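Local structure of galactose-binding lectin (Arachis hypogaea, 6VAW) at residues His116-Glu121 with Gln190-Lys195; Ile140-Val145 with Lys195-Glu200; Phe65-Ser70 with Ile85-Ala90. The protein binds galactose and galactose-bearing sugars as a legume lectin, with a calcium and a manganese ion beside the sugar site. All coordinates share one frame; numbering follows the deposited sequence.

Contact 1. Residues His116-Glu121 with Gln190-Lys195; sequences HFVGVE and QVVDLK. With MN (manganese (II) ion), chain F.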
ATOM      1  N   HIS A 116      29.430 -13.930  -5.189  1.00 28.66           N
ATOM      2  CA  HIS A 116      29.238 -12.598  -4.646  1.00 28.86           C
ATOM      3  C   HIS A 116      27.731 -12.412  -4.423  1.00 31.10           C
ATOM      4  O   HIS A 116      27.002 -12.072  -5.356  1.00 27.51           O
ATOM      5  CB  HIS A 116      29.830 -11.528  -5.574  1.00 30.81           C
ATOM      6  CG  HIS A 116      29.975 -10.183  -4.935  1.00 35.59           C
ATOM      7  ND1 HIS A 116      30.449  -9.095  -5.652  1.00 37.89           N
ATOM      8  CD2 HIS A 116      29.737  -9.795  -3.659  1.00 38.30           C
ATOM      9  CE1 HIS A 116      30.455  -8.081  -4.805  1.00 37.47           C
ATOM     10  NE2 HIS A 116      30.051  -8.452  -3.592  1.00 38.12           N
ATOM     11  N   PHE A 117      27.262 -12.714  -3.195  1.00 25.39           N
ATOM     12  CA  PHE A 117      25.841 -12.673  -2.866  1.00 23.46           C
ATOM     13  C   PHE A 117      25.637 -12.818  -1.366  1.00 25.14           C
ATOM     14  O   PHE A 117      26.525 -13.275  -0.655  1.00 23.78           O
ATOM     15  CB  PHE A 117      25.065 -13.819  -3.604  1.00 24.23           C
ATOM     16  CG  PHE A 117      25.480 -15.207  -3.158  1.00 24.34           C
ATOM     17  CD1 PHE A 117      26.604 -15.827  -3.704  1.00 26.93           C
ATOM     18  CD2 PHE A 117      24.766 -15.884  -2.171  1.00 25.02           C
ATOM     19  CE1 PHE A 117      27.032 -17.087  -3.243  1.00 27.80           C
ATOM     20  CE2 PHE A 117      25.179 -17.150  -1.725  1.00 26.64           C
ATOM     21  CZ  PHE A 117      26.314 -17.740  -2.260  1.00 26.18           C
ATOM     22  N   VAL A 118      24.427 -12.509  -0.923  1.00 22.01           N
ATOM     23  CA  VAL A 118      23.943 -12.715   0.443  1.00 22.08           C
ATOM     24  C   VAL A 118      22.629 -13.416   0.238  1.00 27.93           C
ATOM     25  O   VAL A 118      21.849 -12.985  -0.609  1.00 26.52           O
ATOM     26  CB  VAL A 118      23.844 -11.420   1.315  1.00 24.27           C
ATOM     27  CG1 VAL A 118      23.103 -11.692   2.641  1.00 23.95           C
ATOM     28  CG2 VAL A 118      25.238 -10.852   1.596  1.00 24.20           C
ATOM     29  N   GLY A 119      22.403 -14.517   0.937  1.00 25.30           N
ATOM     30  CA  GLY A 119      21.141 -15.212   0.722  1.00 25.06           C
ATOM     31  C   GLY A 119      20.626 -16.073   1.843  1.00 26.14           C
ATOM     32  O   GLY A 119      21.310 -16.293   2.835  1.00 25.31           O
ATOM     33  N   VAL A 120      19.405 -16.562   1.662  1.00 19.29           N
ATOM     34  CA  VAL A 120      18.727 -17.470   2.580  1.00 18.73           C
ATOM     35  C   VAL A 120      18.383 -18.702   1.749  1.00 21.33           C
ATOM     36  O   VAL A 120      17.565 -18.593   0.850  1.00 17.50           O
ATOM     37  CB  VAL A 120      17.463 -16.832   3.244  1.00 20.82           C
ATOM     38  CG1 VAL A 120      16.791 -17.807   4.202  1.00 21.47           C
ATOM     39  CG2 VAL A 120      17.776 -15.494   3.938  1.00 19.78           C
ATOM     40  N   GLU A 121      19.028 -19.842   2.028  1.00 21.07           N
ATOM     41  CA  GLU A 121      18.834 -21.088   1.274  1.00 19.74           C
ATOM     42  C   GLU A 121      17.886 -22.043   1.977  1.00 23.98           C
ATOM     43  O   GLU A 121      17.869 -22.141   3.207  1.00 23.34           O
ATOM     44  CB  GLU A 121      20.161 -21.812   0.994  1.00 20.43           C
ATOM     45  CG  GLU A 121      20.920 -22.137   2.274  1.00 25.10           C
ATOM     46  CD  GLU A 121      22.076 -23.069   2.015  1.00 32.26           C
ATOM     47  OE1 GLU A 121      23.004 -22.646   1.300  1.00 22.69           O
ATOM     48  OE2 GLU A 121      22.086 -24.194   2.557  1.00 18.83           O
ATOM     49  N   GLN A 190      20.991 -13.898  11.740  1.00 20.86           N
ATOM     50  CA  GLN A 190      22.449 -13.723  11.680  1.00 19.83           C
ATOM     51  C   GLN A 190      22.770 -12.270  11.424  1.00 20.07           C
ATOM     52  O   GLN A 190      22.141 -11.656  10.566  1.00 19.50           O
ATOM     53  CB  GLN A 190      23.049 -14.612  10.549  1.00 21.89           C
ATOM     54  CG  GLN A 190      24.549 -14.386  10.225  1.00 26.60           C
ATOM     55  CD  GLN A 190      25.399 -14.794  11.411  1.00 31.76           C
ATOM     56  OE1 GLN A 190      25.267 -15.893  11.924  1.00 23.74           O
ATOM     57  NE2 GLN A 190      26.291 -13.923  11.867  1.00 31.05           N
ATOM     58  N   VAL A 191      23.801 -11.750  12.098  1.00 17.81           N
ATOM     59  CA  VAL A 191      24.272 -10.387  11.815  1.00 19.41           C
ATOM     60  C   VAL A 191      25.087 -10.458  10.511  1.00 23.20           C
ATOM     61  O   VAL A 191      26.053 -11.220  10.449  1.00 22.19           O
ATOM     62  CB  VAL A 191      25.081  -9.785  12.992  1.00 24.16           C
ATOM     63  CG1 VAL A 191      25.826  -8.518  12.567  1.00 24.99           C
ATOM     64  CG2 VAL A 191      24.172  -9.520  14.200  1.00 23.85           C
ATOM     65  N   VAL A 192      24.646  -9.723   9.475  1.00 20.46           N
ATOM     66  CA  VAL A 192      25.270  -9.615   8.156  1.00 21.68           C
ATOM     67  C   VAL A 192      25.364  -8.123   7.817  1.00 23.51           C
ATOM     68  O   VAL A 192      24.330  -7.455   7.742  1.00 21.84           O
ATOM     69  CB  VAL A 192      24.534 -10.387   7.016  1.00 27.43           C
ATOM     70  CG1 VAL A 192      25.354 -10.333   5.714  1.00 27.54           C
ATOM     71  CG2 VAL A 192      24.227 -11.834   7.402  1.00 28.25           C
ATOM     72  N   ASP A 193      26.578  -7.619   7.615  1.00 19.53           N
ATOM     73  CA  ASP A 193      26.785  -6.213   7.255  1.00 19.89           C
ATOM     74  C   ASP A 193      26.708  -6.067   5.736  1.00 24.83           C
ATOM     75  O   ASP A 193      27.732  -6.188   5.040  1.00 25.53           O
ATOM     76  CB  ASP A 193      28.119  -5.671   7.802  1.00 22.48           C
ATOM     77  CG  ASP A 193      28.337  -4.176   7.577  1.00 30.55           C
ATOM     78  OD1 ASP A 193      27.489  -3.535   6.896  1.00 30.93           O
ATOM     79  OD2 ASP A 193      29.309  -3.632   8.146  1.00 36.99           O
ATOM     80  N   LEU A 194      25.500  -5.763   5.233  1.00 20.33           N
ATOM     81  CA  LEU A 194      25.232  -5.637   3.801  1.00 21.73           C
ATOM     82  C   LEU A 194      26.112  -4.533   3.142  1.00 27.55           C
ATOM     83  O   LEU A 194      26.590  -4.735   2.034  1.00 25.65           O
ATOM     84  CB  LEU A 194      23.729  -5.385   3.542  1.00 21.94           C
ATOM     85  CG  LEU A 194      22.766  -6.554   3.850  1.00 26.56           C
ATOM     86  CD1 LEU A 194      21.397  -6.275   3.256  1.00 27.65           C
ATOM     87  CD2 LEU A 194      23.271  -7.871   3.292  1.00 27.35           C
ATOM     88  N   LYS A 195      26.397  -3.445   3.864  1.00 26.87           N
ATOM     89  CA  LYS A 195      27.271  -2.346   3.407  1.00 28.94           C
ATOM     90  C   LYS A 195      28.723  -2.823   3.166  1.00 32.96           C
ATOM     91  O   LYS A 195      29.404  -2.294   2.294  1.00 31.15           O
ATOM     92  CB  LYS A 195      27.257  -1.228   4.455  1.00 32.92           C
ATOM     93  CG  LYS A 195      27.870   0.092   4.027  1.00 42.60           C
ATOM     94  CD  LYS A 195      27.896   1.022   5.215  1.00 53.67           C
ATOM     95  CE  LYS A 195      28.192   2.440   4.843  1.00 66.72           C
ATOM     96  NZ  LYS A 195      28.494   3.243   6.055  1.00 78.82           N
TER
HETATM   97 MN    MN F 302      23.240 -25.968   2.645  1.00 37.32          MN
HETATM   98  O   HOH W   1      24.516 -24.826   0.841  1.00 21.48           O
HETATM   99  O   HOH W   2      24.497 -25.026   4.286  1.00 24.33           O
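Val-118 meets Val-192 and Leu-194 through methyl groups alone, so no flat group lies in the touch itself. Flat groups with polar partners sit to the side. The Glu-121 carboxylate binds manganese through one oxygen, with OE2 at 2.1 Å from the metal. Its OE1 stays 3.6 Å from the manganese and instead accepts from water 1 at 2.7 Å, a water that is itself a manganese ligand. Asp-123, Asp-132 and His-137 complete the protein part of this site. The Gln-190 amide turns back on its own strand. NE2 donates to Val-191 O at 3.1 Å, with the oxygen almost in the amide plane and the bond fairly straight at 165°.

The legume lectin fold is a beta sandwich. Here Val-118 of the seven-stranded sheet meets the link that leaves strand 185-191 of the opposing sheet and enters the short helix 194-197. CG1 of Val-118 reaches Leu-194 CD2 at 3.9 Å and Val-192 CG1 at 4.0 Å. Because CG1 is anti to the backbone N (chi1 170°), both methyls face Leu-194, with Val-118 CG2 4.0 Å from Leu-194 CD2. The two valines lie alongside, pointing opposite ways, with CG1 against CG1. All three residues are buried. Val-192 also packs on Ile-140 of strand 137-141, which lies next to strand 117-123.

Contact 2. Residues Ile140-Val145 with Lys195-Glu200; sequences IDVNSV and KAKLPE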
ATOM      1  N   ILE A 140      21.927 -19.284   6.166  1.00 24.15           N
ATOM      2  CA  ILE A 140      22.222 -17.891   5.861  1.00 23.65           C
ATOM      3  C   ILE A 140      23.606 -17.936   5.240  1.00 23.90           C
ATOM      4  O   ILE A 140      24.538 -18.459   5.846  1.00 22.44           O
ATOM      5  CB  ILE A 140      22.051 -16.904   7.030  1.00 25.83           C
ATOM      6  CG1 ILE A 140      20.529 -16.755   7.387  1.00 26.73           C
ATOM      7  CG2 ILE A 140      22.690 -15.553   6.688  1.00 21.41           C
ATOM      8  CD1 ILE A 140      20.204 -15.860   8.609  1.00 40.09           C
ATOM      9  N   ASP A 141      23.712 -17.418   4.020  1.00 20.71           N
ATOM     10  CA  ASP A 141      24.914 -17.479   3.173  1.00 20.58           C
ATOM     11  C   ASP A 141      25.497 -16.134   2.897  1.00 24.10           C
ATOM     12  O   ASP A 141      24.796 -15.238   2.472  1.00 25.57           O
ATOM     13  CB  ASP A 141      24.574 -18.102   1.827  1.00 20.38           C
ATOM     14  CG  ASP A 141      24.163 -19.550   1.883  1.00 26.63           C
ATOM     15  OD1 ASP A 141      24.304 -20.162   2.963  1.00 23.57           O
ATOM     16  OD2 ASP A 141      23.781 -20.092   0.834  1.00 26.84           O
ATOM     17  N   VAL A 142      26.795 -16.049   3.014  1.00 20.26           N
ATOM     18  CA  VAL A 142      27.529 -14.820   2.771  1.00 22.27           C
ATOM     19  C   VAL A 142      28.712 -15.159   1.861  1.00 25.76           C
ATOM     20  O   VAL A 142      29.747 -15.649   2.325  1.00 24.90           O
ATOM     21  CB  VAL A 142      27.972 -14.081   4.080  1.00 26.29           C
ATOM     22  CG1 VAL A 142      28.694 -12.776   3.751  1.00 25.99           C
ATOM     23  CG2 VAL A 142      26.773 -13.805   5.003  1.00 25.78           C
ATOM     24  N   ASN A 143      28.516 -14.922   0.542  1.00 23.81           N
ATOM     25  CA  ASN A 143      29.505 -15.146  -0.517  1.00 24.57           C
ATOM     26  C   ASN A 143      29.920 -16.623  -0.642  1.00 29.24           C
ATOM     27  O   ASN A 143      30.937 -16.928  -1.270  1.00 29.37           O
ATOM     28  CB  ASN A 143      30.747 -14.253  -0.310  1.00 25.32           C
ATOM     29  CG  ASN A 143      30.453 -12.774  -0.438  1.00 28.28           C
ATOM     30  OD1 ASN A 143      29.608 -12.336  -1.216  1.00 24.26           O
ATOM     31  ND2 ASN A 143      31.151 -11.970   0.334  1.00 27.93           N
ATOM     32  N   SER A 144      29.125 -17.537  -0.069  1.00 26.34           N
ATOM     33  CA  SER A 144      29.424 -18.959  -0.102  1.00 25.83           C
ATOM     34  C   SER A 144      28.196 -19.797   0.219  1.00 26.74           C
ATOM     35  O   SER A 144      27.378 -19.405   1.057  1.00 25.86           O
ATOM     36  CB  SER A 144      30.541 -19.295   0.895  1.00 27.91           C
ATOM     37  OG  SER A 144      30.869 -20.678   0.890  1.00 31.20           O
ATOM     38  N   VAL A 145      28.103 -20.977  -0.415  1.00 21.71           N
ATOM     39  CA  VAL A 145      27.061 -21.959  -0.119  1.00 21.73           C
ATOM     40  C   VAL A 145      27.531 -22.849   1.058  1.00 28.01           C
ATOM     41  O   VAL A 145      26.844 -23.800   1.433  1.00 26.66           O
ATOM     42  CB  VAL A 145      26.556 -22.784  -1.348  1.00 26.13           C
ATOM     43  CG1 VAL A 145      25.773 -21.897  -2.316  1.00 27.47           C
ATOM     44  CG2 VAL A 145      27.695 -23.497  -2.056  1.00 25.62           C
ATOM     45  N   LYS A 195      26.397  -3.445   3.864  1.00 26.87           N
ATOM     46  CA  LYS A 195      27.271  -2.346   3.407  1.00 28.94           C
ATOM     47  C   LYS A 195      28.723  -2.823   3.166  1.00 32.96           C
ATOM     48  O   LYS A 195      29.404  -2.294   2.294  1.00 31.15           O
ATOM     49  CB  LYS A 195      27.257  -1.228   4.455  1.00 32.92           C
ATOM     50  CG  LYS A 195      27.870   0.092   4.027  1.00 42.60           C
ATOM     51  CD  LYS A 195      27.896   1.022   5.215  1.00 53.67           C
ATOM     52  CE  LYS A 195      28.192   2.440   4.843  1.00 66.72           C
ATOM     53  NZ  LYS A 195      28.494   3.243   6.055  1.00 78.82           N
ATOM     54  N   ALA A 196      29.193  -3.815   3.948  1.00 30.32           N
ATOM     55  CA  ALA A 196      30.544  -4.369   3.832  1.00 30.40           C
ATOM     56  C   ALA A 196      30.641  -5.489   2.791  1.00 32.75           C
ATOM     57  O   ALA A 196      31.710  -5.700   2.229  1.00 32.53           O
ATOM     58  CB  ALA A 196      31.005  -4.908   5.189  1.00 31.03           C
ATOM     59  N   LYS A 197      29.549  -6.207   2.544  1.00 25.91           N
ATOM     60  CA  LYS A 197      29.573  -7.364   1.655  1.00 24.86           C
ATOM     61  C   LYS A 197      29.003  -7.103   0.266  1.00 27.30           C
ATOM     62  O   LYS A 197      29.246  -7.884  -0.649  1.00 27.80           O
ATOM     63  CB  LYS A 197      28.788  -8.524   2.297  1.00 25.75           C
ATOM     64  CG  LYS A 197      29.291  -8.969   3.680  1.00 34.11           C
ATOM     65  CD  LYS A 197      30.701  -9.546   3.637  1.00 37.80           C
ATOM     66  CE  LYS A 197      31.141 -10.032   4.993  1.00 43.74           C
ATOM     67  NZ  LYS A 197      32.609 -10.254   5.043  1.00 42.60           N
ATOM     68  N   LEU A 198      28.200  -6.082   0.107  1.00 22.67           N
ATOM     69  CA  LEU A 198      27.586  -5.836  -1.198  1.00 20.90           C
ATOM     70  C   LEU A 198      27.788  -4.407  -1.701  1.00 23.89           C
ATOM     71  O   LEU A 198      27.945  -3.516  -0.875  1.00 24.38           O
ATOM     72  CB  LEU A 198      26.071  -6.125  -1.129  1.00 19.68           C
ATOM     73  CG  LEU A 198      25.673  -7.616  -1.090  1.00 23.51           C
ATOM     74  CD1 LEU A 198      24.255  -7.787  -0.614  1.00 23.00           C
ATOM     75  CD2 LEU A 198      25.868  -8.283  -2.437  1.00 22.98           C
ATOM     76  N   PRO A 199      27.606  -4.161  -3.029  1.00 22.88           N
ATOM     77  CA  PRO A 199      27.701  -2.779  -3.557  1.00 23.53           C
ATOM     78  C   PRO A 199      26.470  -1.948  -3.196  1.00 26.75           C
ATOM     79  O   PRO A 199      25.429  -2.517  -2.764  1.00 25.16           O
ATOM     80  CB  PRO A 199      27.791  -2.989  -5.070  1.00 25.54           C
ATOM     81  CG  PRO A 199      27.097  -4.285  -5.324  1.00 30.03           C
ATOM     82  CD  PRO A 199      27.358  -5.138  -4.122  1.00 26.04           C
ATOM     83  N   GLU A 200      26.536  -0.620  -3.441  1.00 22.49           N
ATOM     84  CA  GLU A 200      25.395   0.267  -3.140  1.00 20.92           C
ATOM     85  C   GLU A 200      24.094  -0.156  -3.852  1.00 23.53           C
ATOM     86  O   GLU A 200      23.020  -0.006  -3.277  1.00 23.57           O
ATOM     87  CB  GLU A 200      25.719   1.722  -3.506  1.00 21.63           C
ATOM     88  CG  GLU A 200      26.700   2.368  -2.554  1.00 36.18           C
ATOM     89  CD  GLU A 200      27.385   3.585  -3.138  1.00 51.88           C
ATOM     90  OE1 GLU A 200      26.783   4.679  -3.078  1.00 40.20           O
ATOM     91  OE2 GLU A 200      28.529   3.452  -3.629  1.00 39.82           O
TER
HETATM   92  O   HOH W   3      31.542  -9.270  -0.491  1.00 38.08           O
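Val-142 and Lys-197 set their side chains at about a right angle. The CG1 methyl of Val-142 points against the middle of the lysine chain. It lies 3.8 Å from Lys-197 CD and 3.9 Å from Lys-197 CE, so the methyl touches a length of hydrocarbon and not a single atom. Lys-197 is bent at its second torsion (chi2 -64°) and runs straight from there, which lays CG, CD and CE across the valine. Asn-143 comes to the same chain obliquely, and its ND2 is 4.1 Å from Lys-197 CD.

The contact joins the corner after strand 137-141 to the C-terminal end of the short helix 194-197, at the surface of the lectin sandwich. Asn-143 has a positive phi (62°) at this corner. It is tied to strand 117-123, because its OD1 accepts from Phe-117 N. This bond holds the amide while ND2 faces the helix. Water 3 then bridges the two segments. It accepts from Asn-143 ND2 at 2.9 Å and donates to Lys-197 O at 2.7 Å. The same carbonyl also accepts from His-116 NE2.

No direct hydrogen bond links the two segments. The touch therefore depends on the hydrocarbon part of a lysine at the protein surface, while the polar link between Asn-143 and the helix end passes through one water.

Contact 3. Residues Phe65-Ser70 with Ile85-Ala90; sequences FLTSFS and IIFFIA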
ATOM      1  N   PHE A  65      14.664  -3.680   5.359  1.00 18.25           N
ATOM      2  CA  PHE A  65      13.646  -4.222   4.470  1.00 17.66           C
ATOM      3  C   PHE A  65      12.835  -5.320   5.163  1.00 20.72           C
ATOM      4  O   PHE A  65      13.266  -5.932   6.156  1.00 18.36           O
ATOM      5  CB  PHE A  65      14.213  -4.701   3.124  1.00 18.40           C
ATOM      6  CG  PHE A  65      15.167  -5.866   3.164  1.00 19.70           C
ATOM      7  CD1 PHE A  65      14.693  -7.171   3.316  1.00 21.29           C
ATOM      8  CD2 PHE A  65      16.525  -5.679   2.933  1.00 21.05           C
ATOM      9  CE1 PHE A  65      15.563  -8.259   3.293  1.00 21.21           C
ATOM     10  CE2 PHE A  65      17.405  -6.772   2.924  1.00 23.42           C
ATOM     11  CZ  PHE A  65      16.923  -8.046   3.118  1.00 21.91           C
ATOM     12  N   LEU A  66      11.621  -5.511   4.631  1.00 18.48           N
ATOM     13  CA  LEU A  66      10.662  -6.520   5.036  1.00 18.39           C
ATOM     14  C   LEU A  66      10.233  -7.219   3.755  1.00 23.55           C
ATOM     15  O   LEU A  66       9.760  -6.549   2.843  1.00 20.25           O
ATOM     16  CB  LEU A  66       9.450  -5.912   5.772  1.00 18.84           C
ATOM     17  CG  LEU A  66       8.241  -6.849   5.940  1.00 22.95           C
ATOM     18  CD1 LEU A  66       8.608  -8.058   6.884  1.00 23.28           C
ATOM     19  CD2 LEU A  66       7.035  -6.103   6.447  1.00 25.97           C
ATOM     20  N   THR A  67      10.379  -8.534   3.699  1.00 20.53           N
ATOM     21  CA  THR A  67       9.955  -9.247   2.492  1.00 21.03           C
ATOM     22  C   THR A  67       9.301 -10.544   2.890  1.00 25.18           C
ATOM     23  O   THR A  67       9.679 -11.152   3.880  1.00 25.10           O
ATOM     24  CB  THR A  67      11.113  -9.432   1.454  1.00 25.70           C
ATOM     25  OG1 THR A  67      10.597  -9.995   0.238  1.00 25.41           O
ATOM     26  CG2 THR A  67      12.281 -10.285   1.955  1.00 24.00           C
ATOM     27  N   SER A  68       8.260 -10.925   2.151  1.00 21.13           N
ATOM     28  CA  SER A  68       7.576 -12.184   2.350  1.00 20.69           C
ATOM     29  C   SER A  68       7.404 -12.881   0.998  1.00 22.41           C
ATOM     30  O   SER A  68       7.223 -12.225  -0.032  1.00 22.15           O
ATOM     31  CB  SER A  68       6.228 -11.972   3.030  1.00 24.56           C
ATOM     32  OG  SER A  68       6.370 -11.328   4.290  1.00 36.64           O
ATOM     33  N   PHE A  69       7.530 -14.193   0.995  1.00 19.62           N
ATOM     34  CA  PHE A  69       7.347 -14.967  -0.233  1.00 18.25           C
ATOM     35  C   PHE A  69       6.858 -16.348   0.122  1.00 23.70           C
ATOM     36  O   PHE A  69       6.926 -16.758   1.287  1.00 22.95           O
ATOM     37  CB  PHE A  69       8.652 -15.023  -1.097  1.00 18.68           C
ATOM     38  CG  PHE A  69       9.901 -15.488  -0.373  1.00 21.12           C
ATOM     39  CD1 PHE A  69      10.206 -16.841  -0.283  1.00 22.37           C
ATOM     40  CD2 PHE A  69      10.757 -14.572   0.235  1.00 21.56           C
ATOM     41  CE1 PHE A  69      11.367 -17.268   0.356  1.00 23.37           C
ATOM     42  CE2 PHE A  69      11.900 -15.002   0.911  1.00 24.23           C
ATOM     43  CZ  PHE A  69      12.210 -16.349   0.949  1.00 21.56           C
ATOM     44  N   SER A  70       6.301 -17.042  -0.883  1.00 22.09           N
ATOM     45  CA  SER A  70       5.852 -18.406  -0.743  1.00 22.13           C
ATOM     46  C   SER A  70       6.388 -19.244  -1.886  1.00 23.99           C
ATOM     47  O   SER A  70       6.476 -18.786  -3.032  1.00 22.51           O
ATOM     48  CB  SER A  70       4.339 -18.509  -0.652  1.00 25.02           C
ATOM     49  OG  SER A  70       3.689 -18.002  -1.798  1.00 30.26           O
ATOM     50  N   ILE A  85      16.159 -24.053  -3.173  1.00 18.02           N
ATOM     51  CA  ILE A  85      15.957 -22.676  -3.598  1.00 18.58           C
ATOM     52  C   ILE A  85      16.767 -21.738  -2.700  1.00 23.19           C
ATOM     53  O   ILE A  85      16.843 -21.985  -1.494  1.00 22.97           O
ATOM     54  CB  ILE A  85      14.427 -22.312  -3.515  1.00 21.86           C
ATOM     55  CG1 ILE A  85      13.556 -23.208  -4.450  1.00 22.92           C
ATOM     56  CG2 ILE A  85      14.168 -20.813  -3.806  1.00 24.80           C
ATOM     57  CD1 ILE A  85      12.002 -23.068  -4.187  1.00 23.87           C
ATOM     58  N   ILE A  86      17.296 -20.636  -3.265  1.00 19.90           N
ATOM     59  CA  ILE A  86      17.953 -19.599  -2.464  1.00 19.65           C
ATOM     60  C   ILE A  86      17.312 -18.226  -2.800  1.00 24.59           C
ATOM     61  O   ILE A  86      17.111 -17.894  -3.975  1.00 23.10           O
ATOM     62  CB  ILE A  86      19.500 -19.576  -2.594  1.00 21.41           C
ATOM     63  CG1 ILE A  86      20.131 -18.538  -1.572  1.00 21.62           C
ATOM     64  CG2 ILE A  86      20.005 -19.386  -4.055  1.00 20.87           C
ATOM     65  CD1 ILE A  86      21.674 -18.469  -1.553  1.00 23.71           C
ATOM     66  N   PHE A  87      16.940 -17.487  -1.756  1.00 20.66           N
ATOM     67  CA  PHE A  87      16.492 -16.103  -1.865  1.00 19.84           C
ATOM     68  C   PHE A  87      17.774 -15.298  -1.750  1.00 23.37           C
ATOM     69  O   PHE A  87      18.461 -15.421  -0.734  1.00 20.86           O
ATOM     70  CB  PHE A  87      15.455 -15.737  -0.777  1.00 20.88           C
ATOM     71  CG  PHE A  87      15.292 -14.247  -0.625  1.00 21.94           C
ATOM     72  CD1 PHE A  87      14.710 -13.488  -1.636  1.00 25.06           C
ATOM     73  CD2 PHE A  87      15.728 -13.597   0.522  1.00 24.20           C
ATOM     74  CE1 PHE A  87      14.549 -12.099  -1.484  1.00 24.58           C
ATOM     75  CE2 PHE A  87      15.566 -12.208   0.669  1.00 23.93           C
ATOM     76  CZ  PHE A  87      14.992 -11.472  -0.332  1.00 22.19           C
ATOM     77  N   PHE A  88      18.155 -14.546  -2.792  1.00 20.78           N
ATOM     78  CA  PHE A  88      19.463 -13.910  -2.717  1.00 19.82           C
ATOM     79  C   PHE A  88      19.450 -12.441  -3.136  1.00 24.33           C
ATOM     80  O   PHE A  88      18.502 -11.938  -3.734  1.00 23.83           O
ATOM     81  CB  PHE A  88      20.507 -14.704  -3.539  1.00 20.67           C
ATOM     82  CG  PHE A  88      20.348 -14.594  -5.049  1.00 21.59           C
ATOM     83  CD1 PHE A  88      19.327 -15.272  -5.710  1.00 23.03           C
ATOM     84  CD2 PHE A  88      21.218 -13.820  -5.800  1.00 25.62           C
ATOM     85  CE1 PHE A  88      19.148 -15.131  -7.102  1.00 25.53           C
ATOM     86  CE2 PHE A  88      21.072 -13.717  -7.195  1.00 28.24           C
ATOM     87  CZ  PHE A  88      20.036 -14.378  -7.840  1.00 26.25           C
ATOM     88  N   ILE A  89      20.535 -11.772  -2.759  1.00 21.66           N
ATOM     89  CA  ILE A  89      20.849 -10.352  -2.969  1.00 20.77           C
ATOM     90  C   ILE A  89      22.199 -10.324  -3.606  1.00 22.83           C
ATOM     91  O   ILE A  89      23.101 -10.973  -3.093  1.00 23.59           O
ATOM     92  CB  ILE A  89      20.841  -9.542  -1.678  1.00 21.87           C
ATOM     93  CG1 ILE A  89      19.712  -9.955  -0.736  1.00 24.54           C
ATOM     94  CG2 ILE A  89      20.800  -8.047  -2.002  1.00 21.65           C
ATOM     95  CD1 ILE A  89      19.897  -9.418   0.745  1.00 29.14           C
ATOM     96  N   ALA A  90      22.346  -9.645  -4.738  1.00 20.77           N
ATOM     97  CA  ALA A  90      23.644  -9.693  -5.422  1.00 20.49           C
ATOM     98  C   ALA A  90      23.913  -8.404  -6.209  1.00 21.42           C
ATOM     99  O   ALA A  90      22.982  -7.622  -6.384  1.00 20.89           O
ATOM    100  CB  ALA A  90      23.694 -10.918  -6.354  1.00 21.41           C
TER
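The hydrophobic core of the legume lectin beta sandwich is built here by Phe-69, Phe-87 and their neighbours, which meet between the two sheets. Strand 64-74 belongs to one sheet and strand 84-91 to the other. The strand segments run nearly antiparallel, at 156°, with their axes 10.8 Å apart. That spacing is bridged by side chains, not by backbone bonds.

Phe-87 is the central residue. One face of its ring carries Phe-69 CE2, which lies 3.8 Å from Phe-87 CG. The two rings are tilted by 34°, with centroids 5.2 Å apart, so they meet obliquely. Phe-69 CZ also reaches Phe-87 CB at 3.7 Å. A chi1 of 53°, with CG flanked by the backbone N and C, swings the Phe-69 ring onto Phe-87. Phe-206 of strand 201-209 meets Phe-69 edge-to-face and adds a third ring to the cluster. The far end of the Phe-87 ring meets Thr-67, whose methyl CG2 is 3.7 Å from Phe-87 CZ. Thr-67 OG1 is bound to Ser-224 O of its own sheet. Further along, Phe-65 and Ile-89 point at each other from the two sheets, with Phe-65 CZ 4.0 Å from Ile-89 CD1.

How the contacts relate
Contacts 1 and 3 are buried, and contact 2 lies at the surface. Contact 3 is the more central and largely aromatic. Contact 1 is purely aliphatic where it touches. Contact 2 adds water and a lysine chain. Strands 84-91, 117-123 and 137-141 lie side by side in one sheet and bring in all three contacts. Probable backbone hydrogen bonds, Val-118 O with Ile-89 N and Val-120 N with Phe-87 O, tie contact 1 to contact 3. Contacts 1 and 2 share Lys-195 and helix 194-197. Leu-198 packs on Ile-89 and links contact 2 to contact 3. Glu-121 OE1 and Asp-141 OD2 are 2.7 Å apart, which may mean that they share a proton.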